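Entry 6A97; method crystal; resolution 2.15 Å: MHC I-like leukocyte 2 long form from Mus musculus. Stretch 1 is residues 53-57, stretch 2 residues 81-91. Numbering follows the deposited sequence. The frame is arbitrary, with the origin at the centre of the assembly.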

# COMPACT_ATOMS: atom_id res chain seq x y z
N PHE A 53 6.54 -11.83 -21.29
CA PHE A 53 6.39 -11.38 -22.66
C PHE A 53 6.64 -12.52 -23.64
O PHE A 53 5.87 -12.74 -24.58
CB PHE A 53 7.36 -10.21 -22.93
CG PHE A 53 7.36 -9.73 -24.35
CD1 PHE A 53 6.17 -9.42 -24.99
CD2 PHE A 53 8.54 -9.57 -25.04
CE1 PHE A 53 6.17 -8.98 -26.30
CE2 PHE A 53 8.55 -9.13 -26.35
CZ PHE A 53 7.36 -8.83 -26.98
N LEU A 54 7.71 -13.27 -23.42
CA LEU A 54 8.05 -14.36 -24.32
C LEU A 54 8.48 -15.57 -23.53
O LEU A 54 9.01 -15.45 -22.42
CB LEU A 54 9.17 -13.94 -25.29
CG LEU A 54 8.85 -12.89 -26.35
CD1 LEU A 54 10.13 -12.36 -26.98
CD2 LEU A 54 7.94 -13.49 -27.41
N LYS A 55 8.29 -16.74 -24.12
CA LYS A 55 8.75 -17.98 -23.53
C LYS A 55 9.34 -18.90 -24.59
O LYS A 55 8.79 -19.04 -25.68
CB LYS A 55 7.61 -18.73 -22.82
CG LYS A 55 8.00 -20.17 -22.53
CD LYS A 55 6.92 -20.99 -21.91
CE LYS A 55 5.94 -21.51 -22.94
NZ LYS A 55 5.09 -22.57 -22.32
N TYR A 56 10.47 -19.53 -24.26
CA TYR A 56 10.95 -20.67 -25.02
C TYR A 56 11.21 -21.81 -24.05
O TYR A 56 11.96 -21.65 -23.09
CB TYR A 56 12.22 -20.36 -25.80
CG TYR A 56 12.85 -21.60 -26.41
CD1 TYR A 56 14.16 -21.95 -26.13
CD2 TYR A 56 12.12 -22.42 -27.26
CE1 TYR A 56 14.74 -23.08 -26.68
CE2 TYR A 56 12.68 -23.57 -27.81
CZ TYR A 56 14.00 -23.89 -27.52
OH TYR A 56 14.58 -25.01 -28.06
N ASN A 57 10.59 -22.95 -24.31
CA ASN A 57 10.79 -24.12 -23.48
C ASN A 57 11.33 -25.28 -24.30
O ASN A 57 10.59 -25.89 -25.08
CB ASN A 57 9.49 -24.52 -22.78
CG ASN A 57 9.68 -25.61 -21.76
OD1 ASN A 57 10.79 -26.13 -21.57
ND2 ASN A 57 8.60 -25.97 -21.06
N ARG A 81 8.22 -12.91 -35.42
CA ARG A 81 9.54 -12.31 -35.43
C ARG A 81 10.29 -12.53 -34.12
O ARG A 81 11.43 -12.99 -34.11
CB ARG A 81 9.44 -10.81 -35.72
CG ARG A 81 10.78 -10.08 -35.65
CD ARG A 81 10.65 -8.61 -36.02
NE ARG A 81 9.71 -7.90 -35.16
CZ ARG A 81 8.47 -7.57 -35.52
NH1 ARG A 81 8.02 -7.88 -36.73
NH2 ARG A 81 7.68 -6.93 -34.67
N GLU A 82 9.64 -12.22 -33.01
CA GLU A 82 10.35 -12.18 -31.75
C GLU A 82 10.56 -13.56 -31.14
O GLU A 82 11.50 -13.75 -30.38
CB GLU A 82 9.63 -11.26 -30.75
CG GLU A 82 9.65 -9.78 -31.17
CD GLU A 82 11.06 -9.22 -31.38
OE1 GLU A 82 11.17 -8.15 -32.02
OE2 GLU A 82 12.05 -9.82 -30.90
N THR A 83 9.71 -14.53 -31.46
CA THR A 83 10.00 -15.90 -31.03
C THR A 83 11.16 -16.47 -31.84
O THR A 83 11.99 -17.22 -31.32
CB THR A 83 8.78 -16.84 -31.16
OG1 THR A 83 8.29 -16.80 -32.50
CG2 THR A 83 7.67 -16.45 -30.18
N ASN A 84 11.25 -16.09 -33.11
CA ASN A 84 12.41 -16.48 -33.90
C ASN A 84 13.70 -15.83 -33.35
O ASN A 84 14.71 -16.51 -33.21
CB ASN A 84 12.22 -16.12 -35.36
CG ASN A 84 13.41 -16.53 -36.21
OD1 ASN A 84 13.62 -17.71 -36.50
ND2 ASN A 84 14.20 -15.54 -36.63
N ASN A 85 13.64 -14.54 -33.03
CA ASN A 85 14.76 -13.86 -32.36
C ASN A 85 15.13 -14.51 -31.03
O ASN A 85 16.31 -14.57 -30.66
CB ASN A 85 14.44 -12.38 -32.12
CG ASN A 85 14.47 -11.56 -33.39
OD1 ASN A 85 15.05 -11.98 -34.39
ND2 ASN A 85 13.86 -10.39 -33.35
N LEU A 86 14.12 -14.99 -30.32
CA LEU A 86 14.33 -15.64 -29.03
C LEU A 86 15.18 -16.90 -29.17
O LEU A 86 16.00 -17.21 -28.30
CB LEU A 86 12.98 -15.97 -28.39
CG LEU A 86 12.98 -16.79 -27.10
CD1 LEU A 86 13.88 -16.16 -26.06
CD2 LEU A 86 11.56 -16.92 -26.57
N LEU A 87 14.98 -17.63 -30.26
CA LEU A 87 15.77 -18.84 -30.53
C LEU A 87 17.27 -18.53 -30.59
O LEU A 87 18.10 -19.33 -30.16
CB LEU A 87 15.33 -19.50 -31.83
CG LEU A 87 13.89 -20.03 -31.87
CD1 LEU A 87 13.58 -20.66 -33.22
CD2 LEU A 87 13.66 -21.04 -30.74
N LYS A 88 17.62 -17.36 -31.14
CA LYS A 88 19.02 -16.95 -31.23
C LYS A 88 19.58 -16.60 -29.85
O LYS A 88 20.74 -16.89 -29.55
CB LYS A 88 19.18 -15.76 -32.18
CG LYS A 88 19.28 -16.16 -33.64
CD LYS A 88 18.48 -15.24 -34.54
CE LYS A 88 19.01 -13.82 -34.54
NZ LYS A 88 18.22 -12.95 -35.47
N VAL A 89 18.74 -15.98 -29.03
CA VAL A 89 19.13 -15.62 -27.67
C VAL A 89 19.43 -16.88 -26.86
O VAL A 89 20.41 -16.94 -26.12
CB VAL A 89 18.04 -14.79 -26.96
CG1 VAL A 89 18.36 -14.62 -25.49
CG2 VAL A 89 17.90 -13.44 -27.63
N GLU A 90 18.59 -17.90 -27.01
CA GLU A 90 18.78 -19.15 -26.29
C GLU A 90 20.11 -19.80 -26.67
O GLU A 90 20.80 -20.35 -25.81
CB GLU A 90 17.63 -20.12 -26.54
CG GLU A 90 17.70 -21.39 -25.70
CD GLU A 90 18.34 -22.56 -26.44
OE1 GLU A 90 18.77 -22.37 -27.60
OE2 GLU A 90 18.42 -23.66 -25.85
N GLU A 91 20.45 -19.75 -27.96
CA GLU A 91 21.76 -20.22 -28.42
C GLU A 91 22.92 -19.50 -27.74
O GLU A 91 23.88 -20.14 -27.30
CB GLU A 91 21.90 -20.05 -29.94
CG GLU A 91 21.01 -20.92 -30.80
CD GLU A 91 21.31 -20.75 -32.28
OE1 GLU A 91 20.95 -19.70 -32.85
OE2 GLU A 91 21.92 -21.67 -32.87

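A helix laid across one face of a strand tends to follow a simple rule: alternate strand residues usually face the helix, and helix residues three or four apart usually face the strand. Strand 53-57 and helix 81-91 follow it. Their axes approach to 8.9 Å, with an angle of 53° between their N-to-C directions. Leu54 and Tyr56 point toward the helix, while Lys55 between them points away. From the helix, Glu82, Leu86 and Glu90, each four residues from the next, point toward the strand. The backbone spacing echoes this: CA of Leu54 lies 7.2 Å from CA of Thr83, and CA of Tyr56 lies 7.3 Å from CA of Leu86, close enough for side chains from both to meet.

Tyr56 covers the most surface, and its ring is met over one face and at the edge. CD2 of Leu87 sits over the face, 4.2 Å from the centroid of the Tyr56 ring and 18° off its normal, a CH-pi contact in which a methyl group meets the pi cloud. Leu87 starts out sideways from the strand, but the end of its side chain comes nearer and reaches the ring. At the ring edge, CG of Glu90 packs 3.5 Å from CE1 of Tyr56, and CD of Glu90 follows at 3.6 Å from the same CE1, so the acid group also lies along the edge; its OE2 is hydrogen-bonded elsewhere in the structure.

Leu86 is the helix's main contribution, buried and set between the two strand residues. Its CD2 methyl lies 4.0 Å from CB of Leu54 and 3.6 Å from CB of Tyr56, and it also rests 3.6 Å from the backbone C of Lys55. One methyl thus touches three successive residues; the CB of Lys55 points away, and what CD2 meets there is backbone.

Leu54 fills the earlier end of the contact. Its CD1 packs 4.0 Å from CB of Glu82, and its CD2 meets CG2 of Thr83 at 4.1 Å. The Glu82 carboxylate is bonded within the helix: OE2 accepts a hydrogen bond from ND2 of Asn85 at 3.1 Å, and OE1 forms a salt bridge with NE of Arg81 at 3.5 Å, its hydrogen bond weak. Both oxygens are also bonded elsewhere in the structure.

No hydrogen bond crosses between the stretches. Within the helix, backbone bonds link residues four apart, as in Leu86 N to Glu82 O at 2.9 Å and Glu90 N to Leu86 O at 3.0 Å. The 391 Å² buried between the two stretches, both sides summed, comes from van der Waals packing, largely apolar, with one CH-pi contact.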